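Local coordinates for walker-Type ATPase (Pyrococcus abyssi, PDB 2QEN), which is of unknown cellular role but binds ADP and magnesium and probably works as a P-loop (Walker-type) ATPase, at residues Leu33-Gly38 and Ala195-Val200; Val132-Ala137 and Leu165-Thr170; Gly268-Glu273 and Pro342-Val347; Pro282-Ile287 and Leu321-Lys326; Val219-Pro224 and Val247-Asn252. The protein carries 1 engineered substitution. One frame throughout, in Å; residues are numbered along the deposited sequence.

Contact 1. Residues Leu33-Gly38 and Ala195-Val200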
# COMPACT_ATOMS: atom_id res chain seq x y z
N LEU A 33 -0.83 -12.61 -12.55
CA LEU A 33 -0.77 -11.26 -12.01
C LEU A 33 -1.86 -11.08 -10.93
O LEU A 33 -3.03 -11.40 -11.16
CB LEU A 33 -1.02 -10.26 -13.15
CG LEU A 33 -0.34 -8.89 -13.26
CD1 LEU A 33 -1.23 -7.94 -14.06
CD2 LEU A 33 0.03 -8.27 -11.95
N THR A 34 -1.47 -10.54 -9.78
CA THR A 34 -2.37 -10.34 -8.62
C THR A 34 -2.23 -8.90 -8.14
O THR A 34 -1.12 -8.38 -8.07
CB THR A 34 -2.01 -11.34 -7.49
OG1 THR A 34 -2.31 -12.67 -7.92
CG2 THR A 34 -2.79 -11.07 -6.19
N LEU A 35 -3.35 -8.26 -7.83
CA LEU A 35 -3.34 -6.93 -7.22
C LEU A 35 -3.69 -7.02 -5.73
O LEU A 35 -4.69 -7.64 -5.36
CB LEU A 35 -4.28 -5.94 -7.94
CG LEU A 35 -4.33 -5.97 -9.48
CD1 LEU A 35 -5.30 -4.95 -10.04
CD2 LEU A 35 -2.93 -5.78 -10.09
N LEU A 36 -2.84 -6.44 -4.88
CA LEU A 36 -3.12 -6.38 -3.46
C LEU A 36 -3.52 -4.96 -3.08
O LEU A 36 -2.71 -4.04 -3.14
CB LEU A 36 -1.94 -6.89 -2.65
CG LEU A 36 -2.14 -7.00 -1.14
CD1 LEU A 36 -2.97 -8.23 -0.84
CD2 LEU A 36 -0.79 -7.07 -0.43
N LEU A 37 -4.79 -4.79 -2.69
CA LEU A 37 -5.42 -3.47 -2.65
C LEU A 37 -6.05 -3.11 -1.31
O LEU A 37 -6.60 -3.98 -0.63
CB LEU A 37 -6.50 -3.39 -3.74
CG LEU A 37 -6.09 -3.73 -5.18
CD1 LEU A 37 -7.32 -3.78 -6.12
CD2 LEU A 37 -5.03 -2.74 -5.70
N GLY A 38 -5.96 -1.83 -0.96
CA GLY A 38 -6.55 -1.30 0.27
C GLY A 38 -6.00 0.07 0.65
O GLY A 38 -5.03 0.56 0.07
N ALA A 195 -6.22 -9.99 -13.96
CA ALA A 195 -5.46 -10.05 -12.71
C ALA A 195 -6.36 -10.43 -11.55
O ALA A 195 -7.51 -10.03 -11.50
CB ALA A 195 -4.77 -8.69 -12.44
N GLY A 196 -5.84 -11.23 -10.62
CA GLY A 196 -6.56 -11.47 -9.37
C GLY A 196 -6.55 -10.21 -8.51
O GLY A 196 -5.72 -9.32 -8.71
N GLU A 197 -7.48 -10.13 -7.58
CA GLU A 197 -7.57 -8.98 -6.69
C GLU A 197 -7.79 -9.47 -5.28
O GLU A 197 -8.76 -10.17 -4.99
CB GLU A 197 -8.71 -8.02 -7.07
CG GLU A 197 -8.43 -7.22 -8.34
CD GLU A 197 -9.46 -6.13 -8.60
OE1 GLU A 197 -10.36 -5.90 -7.76
OE2 GLU A 197 -9.36 -5.49 -9.67
N VAL A 198 -6.86 -9.09 -4.41
CA VAL A 198 -6.95 -9.37 -2.99
C VAL A 198 -7.08 -8.04 -2.24
O VAL A 198 -6.21 -7.16 -2.32
CB VAL A 198 -5.76 -10.24 -2.52
CG1 VAL A 198 -5.83 -10.48 -1.00
CG2 VAL A 198 -5.77 -11.58 -3.28
N LEU A 199 -8.21 -7.90 -1.54
CA LEU A 199 -8.62 -6.70 -0.84
C LEU A 199 -8.29 -6.81 0.65
O LEU A 199 -8.72 -7.77 1.30
CB LEU A 199 -10.12 -6.50 -0.99
CG LEU A 199 -10.76 -5.90 -2.26
CD1 LEU A 199 -10.02 -6.18 -3.54
CD2 LEU A 199 -12.23 -6.32 -2.38
N VAL A 200 -7.54 -5.83 1.16
CA VAL A 200 -7.20 -5.74 2.58
C VAL A 200 -7.94 -4.56 3.20
O VAL A 200 -7.67 -3.40 2.89
CB VAL A 200 -5.65 -5.62 2.83
CG1 VAL A 200 -5.35 -5.65 4.32
CG2 VAL A 200 -4.88 -6.72 2.11
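This is a pairing of parallel beta strands in the nucleotide-binding domain, where strand 33-37, which runs into the P-loop, takes strand 196-199 along one side. Five backbone hydrogen bonds zigzag between them from Leu33 O to Val200 N. The one from Val198 N to Leu35 O, 2.8 Å, is almost straight and lies nearly along the C=O axis, whereas Leu35 N approaches Gly196 O from 35° above the carbonyl plane. On one face Leu36 does most of the touching: with CG anti to the backbone N (chi1 -175°) its tip swings across, so that CD1 meets Val198 CG1 at 3.6 Å and Val200 CG2 at 3.8 Å. Farther back on that face Thr34 CG2 crosses Val198 CG2 obliquely. The opposite face pairs Leu35 and Leu37 with Glu197, whose extended chain runs alongside Leu35; Leu37 CD1 comes to 4.0 Å from Glu197 CD, so the carboxylate itself, not its aliphatic stem, rests against leucine methyls. Past the strands, Gly38 O accepts a bond from Lys44 NZ, which ties the strand end to the ADP site. Helix 18-30 lies on the Thr34 and Leu36 face, where Ser27 bonds Thr34 OG1, and helix 174-181 lies on the Leu35 and Leu37 face. Strand 165-171 holds the other edge of strand 33-37, and strand 196-199 is the outermost on this side of the sheet.

Contact 2. Residues Val132-Ala137 and Leu165-Thr170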
# COMPACT_ATOMS: atom_id res chain seq x y z
N VAL A 132 7.80 -11.81 -7.91
CA VAL A 132 8.29 -10.43 -7.95
C VAL A 132 7.15 -9.53 -7.53
O VAL A 132 6.11 -9.51 -8.17
CB VAL A 132 8.80 -10.00 -9.35
CG1 VAL A 132 9.34 -8.55 -9.31
CG2 VAL A 132 9.87 -10.95 -9.84
N ALA A 133 7.34 -8.82 -6.42
CA ALA A 133 6.32 -7.91 -5.89
C ALA A 133 6.73 -6.45 -5.98
O ALA A 133 7.83 -6.06 -5.60
CB ALA A 133 5.96 -8.28 -4.47
N PHE A 134 5.83 -5.64 -6.53
CA PHE A 134 6.01 -4.21 -6.63
C PHE A 134 5.08 -3.52 -5.62
O PHE A 134 3.86 -3.52 -5.77
CB PHE A 134 5.73 -3.74 -8.06
CG PHE A 134 6.72 -4.25 -9.09
CD1 PHE A 134 6.52 -5.47 -9.73
CD2 PHE A 134 7.85 -3.49 -9.42
CE1 PHE A 134 7.43 -5.95 -10.67
CE2 PHE A 134 8.77 -3.96 -10.38
CZ PHE A 134 8.56 -5.19 -11.01
N ASP A 135 5.67 -2.94 -4.58
CA ASP A 135 4.90 -2.28 -3.55
C ASP A 135 4.60 -0.86 -3.98
O ASP A 135 5.51 -0.11 -4.32
CB ASP A 135 5.65 -2.28 -2.21
CG ASP A 135 4.72 -2.44 -1.01
OD1 ASP A 135 3.46 -2.40 -1.18
OD2 ASP A 135 5.26 -2.65 0.10
N GLU A 136 3.31 -0.51 -3.99
CA GLU A 136 2.82 0.80 -4.46
C GLU A 136 3.22 1.01 -5.92
O GLU A 136 3.82 2.04 -6.30
CB GLU A 136 3.30 1.95 -3.56
CG GLU A 136 2.94 1.85 -2.06
CD GLU A 136 1.45 1.99 -1.74
OE1 GLU A 136 0.67 2.44 -2.61
OE2 GLU A 136 1.05 1.64 -0.60
N ALA A 137 2.81 0.05 -6.75
CA ALA A 137 3.18 -0.03 -8.15
C ALA A 137 2.61 1.10 -9.02
O ALA A 137 3.04 1.30 -10.16
CB ALA A 137 2.77 -1.40 -8.71
N LEU A 165 6.74 -17.58 -12.97
CA LEU A 165 6.96 -16.27 -12.40
C LEU A 165 5.60 -15.65 -12.08
O LEU A 165 4.70 -15.63 -12.92
CB LEU A 165 7.75 -15.42 -13.38
CG LEU A 165 8.45 -14.17 -12.85
CD1 LEU A 165 9.61 -14.57 -11.93
CD2 LEU A 165 8.95 -13.32 -14.03
N LYS A 166 5.45 -15.18 -10.84
CA LYS A 166 4.22 -14.54 -10.40
C LYS A 166 4.54 -13.10 -10.00
O LYS A 166 5.59 -12.82 -9.43
CB LYS A 166 3.58 -15.30 -9.24
CG LYS A 166 3.07 -16.69 -9.60
CD LYS A 166 1.89 -16.63 -10.58
CE LYS A 166 1.71 -17.96 -11.30
NZ LYS A 166 0.86 -18.89 -10.54
N ILE A 167 3.62 -12.20 -10.34
CA ILE A 167 3.81 -10.78 -10.09
C ILE A 167 2.65 -10.31 -9.19
O ILE A 167 1.50 -10.65 -9.44
CB ILE A 167 3.90 -9.97 -11.41
CG1 ILE A 167 5.19 -10.30 -12.17
CG2 ILE A 167 3.80 -8.44 -11.15
CD1 ILE A 167 5.28 -9.60 -13.51
N ILE A 168 3.00 -9.62 -8.11
CA ILE A 168 2.04 -8.99 -7.22
C ILE A 168 2.28 -7.49 -7.32
O ILE A 168 3.41 -7.04 -7.18
CB ILE A 168 2.21 -9.45 -5.75
CG1 ILE A 168 1.98 -10.96 -5.63
CG2 ILE A 168 1.24 -8.68 -4.80
CD1 ILE A 168 2.39 -11.55 -4.28
N LEU A 169 1.21 -6.73 -7.58
CA LEU A 169 1.25 -5.27 -7.54
C LEU A 169 0.34 -4.80 -6.41
O LEU A 169 -0.82 -5.18 -6.33
CB LEU A 169 0.77 -4.67 -8.88
CG LEU A 169 1.39 -5.19 -10.19
CD1 LEU A 169 0.75 -4.45 -11.36
CD2 LEU A 169 2.89 -5.00 -10.22
N THR A 170 0.89 -3.99 -5.53
CA THR A 170 0.11 -3.44 -4.44
C THR A 170 -0.12 -1.97 -4.73
O THR A 170 0.64 -1.34 -5.48
CB THR A 170 0.78 -3.60 -3.04
OG1 THR A 170 1.56 -2.43 -2.75
CG2 THR A 170 1.66 -4.87 -2.96
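Strands 130-135 and 165-171, the two strands of a beta-alpha-beta unit crossing over through helix 149-161, lie parallel here; the backbone pairing is even, but the side-chain contacts are closest at the C-terminal ends. At the other end the side chains meet only loosely, Val132 CG2 to Leu165 CD1 4.2 Å, and Lys166 leads its amine away to Leu28 O and Glu129. Midway, Phe134 N bonds Ile168 O at 2.9 Å, and the Phe134 side chain runs alongside Leu169, CD1 to CD2 3.7 Å, with Ile167 CG2 at the ring edge. The far end is the tight one. Thr170 OG1 gives its proton to Asp135 OD1 over a very short 2.5 Å, on the lone pair anti to the other oxygen, while it accepts from Glu136 N at 2.9 Å in a nearly straight bond. Glu136 then turns the chain with a positive phi (60°), and Ala137 N bonds Thr170 O at 2.9 Å. A valine in place of Thr170 would remove the hydroxyl and would probably loosen both the Asp135 carboxylate and the Glu136 turn. Asp135 OD2 is taken by Ser45 OG of the P-loop, and Glu136 OE2 by Ser172. Asp135 and Glu136 are magnesium-binding residues of this protein, in the place of a Walker B pair, although neither ligates the metal here. With one oxygen on Thr170 and the other on Ser45, Asp135 is held in orientation and probably kept ionised, so Thr170 probably serves as a second-shell residue when Asp135 faces a bound magnesium.

Contact 3. Residues Gly268-Glu273 and Pro342-Val347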
# COMPACT_ATOMS: atom_id res chain seq x y z
N GLY A 268 1.31 14.64 12.34
CA GLY A 268 2.60 14.91 11.69
C GLY A 268 2.70 14.27 10.31
O GLY A 268 2.98 14.94 9.32
N LEU A 269 2.44 12.97 10.26
CA LEU A 269 2.52 12.20 9.01
C LEU A 269 1.49 12.67 7.97
O LEU A 269 1.83 12.94 6.81
CB LEU A 269 2.35 10.70 9.31
CG LEU A 269 3.34 10.03 10.27
CD1 LEU A 269 2.85 8.64 10.66
CD2 LEU A 269 4.74 9.93 9.67
N ILE A 270 0.24 12.82 8.42
CA ILE A 270 -0.86 13.23 7.54
C ILE A 270 -0.66 14.64 6.99
O ILE A 270 -1.01 14.93 5.85
CB ILE A 270 -2.23 13.05 8.26
CG1 ILE A 270 -2.49 11.56 8.49
CG2 ILE A 270 -3.38 13.71 7.47
CD1 ILE A 270 -3.37 11.23 9.66
N MET A 271 -0.08 15.51 7.81
CA MET A 271 0.19 16.89 7.41
C MET A 271 1.22 16.90 6.28
O MET A 271 1.14 17.74 5.37
CB MET A 271 0.68 17.71 8.59
CG MET A 271 -0.01 19.05 8.74
SD MET A 271 -1.76 18.87 9.14
CE MET A 271 -2.45 20.21 8.16
N GLY A 272 2.18 15.98 6.36
CA GLY A 272 3.23 15.81 5.35
C GLY A 272 2.65 15.44 4.00
O GLY A 272 3.04 15.99 2.98
N GLU A 273 1.71 14.50 4.02
CA GLU A 273 0.97 14.08 2.82
C GLU A 273 0.01 15.16 2.31
O GLU A 273 -0.17 15.31 1.10
CB GLU A 273 0.19 12.81 3.10
CG GLU A 273 1.04 11.61 3.38
CD GLU A 273 0.36 10.61 4.30
OE1 GLU A 273 -0.89 10.54 4.30
OE2 GLU A 273 1.09 9.90 5.02
N PRO A 342 -10.60 7.26 9.29
CA PRO A 342 -11.24 8.11 10.32
C PRO A 342 -10.26 8.95 11.15
O PRO A 342 -10.65 9.99 11.69
CB PRO A 342 -11.93 7.08 11.23
CG PRO A 342 -11.20 5.82 10.99
CD PRO A 342 -10.86 5.83 9.54
N VAL A 343 -9.02 8.49 11.27
CA VAL A 343 -7.96 9.27 11.90
C VAL A 343 -7.55 10.49 11.04
O VAL A 343 -7.35 11.59 11.57
CB VAL A 343 -6.77 8.36 12.30
CG1 VAL A 343 -5.61 9.16 12.90
CG2 VAL A 343 -7.25 7.30 13.28
N VAL A 344 -7.46 10.32 9.72
CA VAL A 344 -7.30 11.45 8.81
C VAL A 344 -8.42 12.49 9.03
O VAL A 344 -8.14 13.68 9.15
CB VAL A 344 -7.18 11.01 7.32
CG1 VAL A 344 -7.15 12.22 6.37
CG2 VAL A 344 -5.94 10.20 7.11
N ALA A 345 -9.66 12.03 9.13
CA ALA A 345 -10.77 12.92 9.45
C ALA A 345 -10.57 13.69 10.79
O ALA A 345 -10.78 14.91 10.85
CB ALA A 345 -12.10 12.14 9.45
N THR A 346 -10.15 12.97 11.84
CA THR A 346 -9.83 13.58 13.14
C THR A 346 -8.76 14.68 13.01
O THR A 346 -8.93 15.77 13.55
CB THR A 346 -9.41 12.51 14.17
OG1 THR A 346 -10.51 11.61 14.38
CG2 THR A 346 -9.02 13.13 15.53
N VAL A 347 -7.70 14.39 12.26
CA VAL A 347 -6.60 15.33 11.99
C VAL A 347 -7.05 16.56 11.18
O VAL A 347 -6.66 17.68 11.48
CB VAL A 347 -5.39 14.61 11.30
CG1 VAL A 347 -4.37 15.61 10.74
CG2 VAL A 347 -4.71 13.64 12.26
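Ile270 carries nearly all of this contact, pointing from helix 255-280 at one face of helix 342-348. Its CD1 lies between two methyls one helical turn apart, 3.8 Å from Val344 CG2 and 3.8 Å from Val347 CG2, and touches Val343 CG1 more loosely at 4.4 Å. The other branch is used as well: Ile270 CG2 meets Val347 CG1 at 3.9 Å, so the two methyls of Val347 each meet a different branch of the isoleucine. With CG1 anti to the carbonyl carbon (chi1 -67°), Ile270 stretches toward the valines, which it crosses obliquely. Next along the helix, the thioether of Met271 bends back so that SD reaches Val347 CG1 at 4.5 Å. The segments cross almost at right angles (-84°) with their axes 10.2 Å apart, which confines the packing to this small apolar patch. In the fold this is a helix-helix crossing that brings the last helix of the chain, which follows the two-stranded antiparallel sheet of the winged-helix region, back against the long helix that leads into that region. Helix 342-348 is steadied at its start by Pro342 O, which accepts both Thr346 N and Thr346 OG1, the hydroxyl lying in the carbonyl plane at 3.1 Å. Farther out, Trp241 of helix 239-252 touches both Ile270 and Val343, and Trp329 packs on Val344. One turn beyond Ile270, Glu273 forms a salt bridge with Arg41, an ADP-binding residue.

Contact 4. Residues Pro282-Ile287 and Leu321-Lys326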
# COMPACT_ATOMS: atom_id res chain seq x y z
N PRO A 282 -4.50 23.64 -3.86
CA PRO A 282 -4.99 23.93 -2.50
C PRO A 282 -6.41 23.41 -2.30
O PRO A 282 -6.80 23.05 -1.18
CB PRO A 282 -4.99 25.47 -2.45
CG PRO A 282 -4.02 25.89 -3.51
CD PRO A 282 -4.11 24.86 -4.58
N ARG A 283 -7.17 23.39 -3.40
CA ARG A 283 -8.53 22.85 -3.43
C ARG A 283 -8.70 21.46 -2.82
O ARG A 283 -9.65 21.22 -2.08
CB ARG A 283 -9.05 22.86 -4.87
CG ARG A 283 -10.08 23.95 -5.19
CD ARG A 283 -9.97 25.17 -4.30
NE ARG A 283 -9.09 26.12 -4.91
CZ ARG A 283 -8.23 26.91 -4.27
NH1 ARG A 283 -8.12 26.88 -2.95
NH2 ARG A 283 -7.48 27.72 -4.98
N TYR A 284 -7.78 20.54 -3.12
CA TYR A 284 -7.83 19.18 -2.56
C TYR A 284 -7.98 19.16 -1.05
O TYR A 284 -8.82 18.46 -0.53
CB TYR A 284 -6.58 18.37 -2.94
CG TYR A 284 -6.52 17.86 -4.35
CD1 TYR A 284 -7.59 17.14 -4.90
CD2 TYR A 284 -5.39 18.06 -5.14
CE1 TYR A 284 -7.53 16.65 -6.20
CE2 TYR A 284 -5.32 17.58 -6.44
CZ TYR A 284 -6.39 16.88 -6.97
OH TYR A 284 -6.33 16.41 -8.26
N VAL A 285 -7.15 19.95 -0.36
CA VAL A 285 -7.17 20.00 1.10
C VAL A 285 -8.42 20.70 1.65
O VAL A 285 -8.97 20.29 2.68
CB VAL A 285 -5.89 20.63 1.68
CG1 VAL A 285 -5.90 20.54 3.20
CG2 VAL A 285 -4.67 19.93 1.12
N ASP A 286 -8.86 21.74 0.94
CA ASP A 286 -10.11 22.44 1.23
C ASP A 286 -11.31 21.48 1.18
O ASP A 286 -12.18 21.53 2.04
CB ASP A 286 -10.33 23.59 0.24
CG ASP A 286 -9.44 24.82 0.53
OD1 ASP A 286 -8.75 24.88 1.57
OD2 ASP A 286 -9.44 25.75 -0.31
N ILE A 287 -11.35 20.64 0.15
CA ILE A 287 -12.44 19.68 -0.04
C ILE A 287 -12.42 18.62 1.06
O ILE A 287 -13.45 18.27 1.62
CB ILE A 287 -12.38 19.04 -1.45
CG1 ILE A 287 -12.65 20.09 -2.54
CG2 ILE A 287 -13.35 17.87 -1.57
CD1 ILE A 287 -12.43 19.60 -3.99
N LEU A 321 -12.91 15.58 -6.94
CA LEU A 321 -13.48 14.52 -6.10
C LEU A 321 -13.15 13.12 -6.64
O LEU A 321 -12.82 12.21 -5.86
CB LEU A 321 -14.99 14.70 -5.98
CG LEU A 321 -15.48 15.74 -4.97
CD1 LEU A 321 -16.95 16.04 -5.27
CD2 LEU A 321 -15.29 15.25 -3.52
N GLU A 322 -13.21 12.96 -7.96
CA GLU A 322 -12.81 11.71 -8.61
C GLU A 322 -11.34 11.35 -8.34
O GLU A 322 -11.04 10.19 -8.05
CB GLU A 322 -13.10 11.76 -10.11
CG GLU A 322 -14.51 11.25 -10.53
CD GLU A 322 -15.61 11.29 -9.44
OE1 GLU A 322 -16.14 12.39 -9.09
OE2 GLU A 322 -15.96 10.19 -8.97
N ASN A 323 -10.45 12.33 -8.44
CA ASN A 323 -9.03 12.15 -8.11
C ASN A 323 -8.78 11.73 -6.66
O ASN A 323 -8.01 10.81 -6.38
CB ASN A 323 -8.24 13.41 -8.44
CG ASN A 323 -8.06 13.63 -9.93
OD1 ASN A 323 -7.60 14.69 -10.36
ND2 ASN A 323 -8.40 12.62 -10.73
N LEU A 324 -9.44 12.42 -5.74
CA LEU A 324 -9.42 12.10 -4.31
C LEU A 324 -9.87 10.67 -4.01
O LEU A 324 -9.29 10.00 -3.14
CB LEU A 324 -10.33 13.11 -3.58
CG LEU A 324 -9.76 14.21 -2.68
CD1 LEU A 324 -8.21 14.46 -2.75
CD2 LEU A 324 -10.59 15.49 -2.75
N LYS A 325 -10.88 10.21 -4.73
CA LYS A 325 -11.33 8.81 -4.66
C LYS A 325 -10.29 7.81 -5.20
O LYS A 325 -10.04 6.76 -4.58
CB LYS A 325 -12.64 8.64 -5.44
CG LYS A 325 -13.87 9.27 -4.76
CD LYS A 325 -15.02 9.50 -5.77
CE LYS A 325 -15.78 8.23 -6.11
NZ LYS A 325 -16.91 8.45 -7.10
N LYS A 326 -9.68 8.14 -6.35
CA LYS A 326 -8.65 7.32 -7.00
C LYS A 326 -7.37 7.25 -6.17
O LYS A 326 -6.64 6.26 -6.22
CB LYS A 326 -8.29 7.90 -8.37
CG LYS A 326 -9.36 7.74 -9.45
CD LYS A 326 -8.90 8.44 -10.74
CE LYS A 326 -9.98 8.48 -11.81
NZ LYS A 326 -9.84 7.33 -12.74
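The Tyr284 ring meets its neighbours obliquely, with Leu324 CD1 3.5 Å from its CD1. Asn323 CB lies 4.0 Å from Tyr284 CE1, and the Asn323 amide is turned 45° from the ring. Elsewhere on the same helix the Arg283 guanidinium takes Asp286 OD2 at its edge, in plane. The contact belongs to the winged helix-turn-helix region, where helix 282-292 crosses helix 314-326 at -77°. Tyr284 reaches over with CG anti to the carbonyl carbon (chi1 -76°) and slides past Leu324 in the opposite direction. Its hydroxyl makes a weak hydrogen bond to Asn323 OD1 at 3.0 Å, and Arg280 NH2 is its stronger partner. An alanine in place of Tyr284 would strip the ring from Leu324 and the hydroxyl from Asn323 and Arg280, and would probably loosen the tyrosine half of the crossing. Leu277 of helix 255-280 also touches both Tyr284 and Leu324, while Leu305 of helix 298-307 packs on Ile287. One turn on from the tyrosine, Ile287 points at the other helix, and its CG2 is shared by two leucines, 3.8 Å from Leu321 CD2 and 3.8 Å from Leu324 CD2.

Contact 5. Residues Val219-Pro224 and Val247-Asn252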
# COMPACT_ATOMS: atom_id res chain seq x y z
N VAL A 219 2.86 -7.88 27.32
CA VAL A 219 3.69 -7.25 28.36
C VAL A 219 3.04 -7.30 29.75
O VAL A 219 3.32 -6.46 30.61
CB VAL A 219 4.06 -5.77 28.01
CG1 VAL A 219 4.99 -5.71 26.78
CG2 VAL A 219 2.82 -4.92 27.80
N ASN A 220 2.17 -8.29 29.95
CA ASN A 220 1.49 -8.53 31.24
C ASN A 220 0.72 -7.31 31.78
O ASN A 220 0.42 -7.21 32.97
CB ASN A 220 2.47 -9.11 32.28
CG ASN A 220 1.77 -9.78 33.47
OD1 ASN A 220 0.54 -9.78 33.58
ND2 ASN A 220 2.57 -10.36 34.38
N LEU A 221 0.39 -6.39 30.88
CA LEU A 221 -0.40 -5.21 31.23
C LEU A 221 -1.89 -5.51 31.06
O LEU A 221 -2.31 -6.12 30.06
CB LEU A 221 0.03 -4.01 30.38
CG LEU A 221 -0.31 -2.58 30.84
CD1 LEU A 221 0.16 -2.29 32.25
CD2 LEU A 221 0.29 -1.59 29.87
N ASP A 222 -2.66 -5.13 32.07
CA ASP A 222 -4.12 -5.19 32.05
C ASP A 222 -4.65 -3.78 31.85
O ASP A 222 -4.41 -2.89 32.67
CB ASP A 222 -4.66 -5.79 33.37
CG ASP A 222 -4.51 -7.32 33.43
OD1 ASP A 222 -4.91 -8.02 32.47
OD2 ASP A 222 -4.00 -7.83 34.46
N VAL A 223 -5.33 -3.56 30.73
CA VAL A 223 -5.92 -2.25 30.43
C VAL A 223 -7.44 -2.36 30.54
O VAL A 223 -8.05 -3.27 29.96
CB VAL A 223 -5.49 -1.75 29.04
CG1 VAL A 223 -6.21 -0.45 28.67
CG2 VAL A 223 -3.98 -1.53 29.00
N PRO A 224 -8.07 -1.43 31.31
CA PRO A 224 -9.52 -1.53 31.52
C PRO A 224 -10.28 -1.62 30.19
O PRO A 224 -9.86 -1.03 29.19
CB PRO A 224 -9.87 -0.23 32.25
CG PRO A 224 -8.57 0.20 32.89
CD PRO A 224 -7.49 -0.25 31.97
N VAL A 247 2.05 1.27 21.51
CA VAL A 247 3.36 1.86 21.87
C VAL A 247 3.25 3.06 22.82
O VAL A 247 3.90 3.08 23.86
CB VAL A 247 4.17 2.23 20.58
CG1 VAL A 247 5.47 3.00 20.91
CG2 VAL A 247 4.50 0.95 19.76
N GLU A 248 2.44 4.06 22.47
CA GLU A 248 2.30 5.27 23.31
C GLU A 248 1.71 4.97 24.68
O GLU A 248 2.10 5.59 25.66
CB GLU A 248 1.47 6.35 22.59
CG GLU A 248 2.17 7.02 21.40
CD GLU A 248 3.55 7.57 21.76
OE1 GLU A 248 3.75 7.95 22.93
OE2 GLU A 248 4.45 7.60 20.88
N TYR A 249 0.82 3.99 24.75
CA TYR A 249 0.25 3.58 26.03
C TYR A 249 1.29 2.92 26.93
O TYR A 249 1.33 3.21 28.11
CB TYR A 249 -0.99 2.68 25.85
CG TYR A 249 -1.88 2.63 27.08
CD1 TYR A 249 -1.51 1.90 28.22
CD2 TYR A 249 -3.10 3.29 27.11
CE1 TYR A 249 -2.33 1.85 29.37
CE2 TYR A 249 -3.93 3.24 28.24
CZ TYR A 249 -3.53 2.51 29.36
OH TYR A 249 -4.34 2.47 30.48
N LEU A 250 2.14 2.05 26.35
CA LEU A 250 3.23 1.40 27.09
C LEU A 250 4.25 2.41 27.63
O LEU A 250 4.82 2.24 28.70
CB LEU A 250 3.96 0.39 26.18
CG LEU A 250 3.22 -0.89 25.75
CD1 LEU A 250 4.22 -1.91 25.19
CD2 LEU A 250 2.45 -1.51 26.89
N ARG A 251 4.47 3.47 26.85
CA ARG A 251 5.41 4.51 27.22
C ARG A 251 4.83 5.53 28.23
O ARG A 251 5.58 6.12 28.99
CB ARG A 251 5.89 5.19 25.94
CG ARG A 251 6.82 4.30 25.14
CD ARG A 251 7.16 4.86 23.79
NE ARG A 251 8.23 4.07 23.20
CZ ARG A 251 8.88 4.37 22.08
NH1 ARG A 251 8.57 5.46 21.40
NH2 ARG A 251 9.85 3.58 21.66
N ASN A 252 3.51 5.72 28.21
CA ASN A 252 2.86 6.80 28.95
C ASN A 252 1.91 6.38 30.06
O ASN A 252 1.67 7.16 30.98
CB ASN A 252 2.14 7.73 27.97
CG ASN A 252 3.11 8.51 27.13
OD1 ASN A 252 3.65 9.52 27.58
ND2 ASN A 252 3.38 8.02 25.90
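Val219 sets one of its methyls, CG2, in the crowded position between the backbone N and the carbonyl carbon, and it is this methyl that meets Leu250 CD2 tip to tip at 3.5 Å. The loop 219-224 is neither helix nor strand, yet its alternate residues Val219, Leu221 and Val223 point at helix 239-252. Leu221, with CG anti to the backbone N (chi1 -161°), slides past Leu250 in the opposite direction, CD2 to CD2 3.7 Å. Leu250 CD2 thus touches two loop residues at once. Val223 instead comes tip to tip with Tyr249, its CG2 3.8 Å from CE1 and its CG1 3.9 Å from the hydroxyl oxygen OH. That hydroxyl finds its hydrogen bond on Glu227 of the next helix. Asn220, at positive phi (56°), is the C-prime residue of a Schellman motif in which Leu221 N returns to Phe216 O, so the loop leaves helix 205-217 in a defined direction. Phe216 of that helix packs on Leu221, Val223 and Leu250 and stacks edge-to-face with Tyr249; Pro224 occupies the N-cap position of helix 225-235, and the N-terminal residues Met1 and Phe3 lie against Leu250.

Contacts 1 and 2 lie in the core of one parallel sheet and are joined directly, since strands 33-37 and 165-171 are neighbours bonded through Leu36 N and Leu169 O; backbone hydrogen bonds dominate both, but contact 2 adds charged side chains at the metal site. Contacts 3 and 4 are buried helix crossings, centres about 14 Å apart, linked by consecutive helices 255-280 and 282-292. Contact 3 is purely apolar, whereas contact 4 adds one weak polar bond. Contact 5, centred about 28 Å from the chain centre, is a surface contact of aliphatic and tyrosine side chains; its helix 239-252 directly precedes the long helix of contact 3.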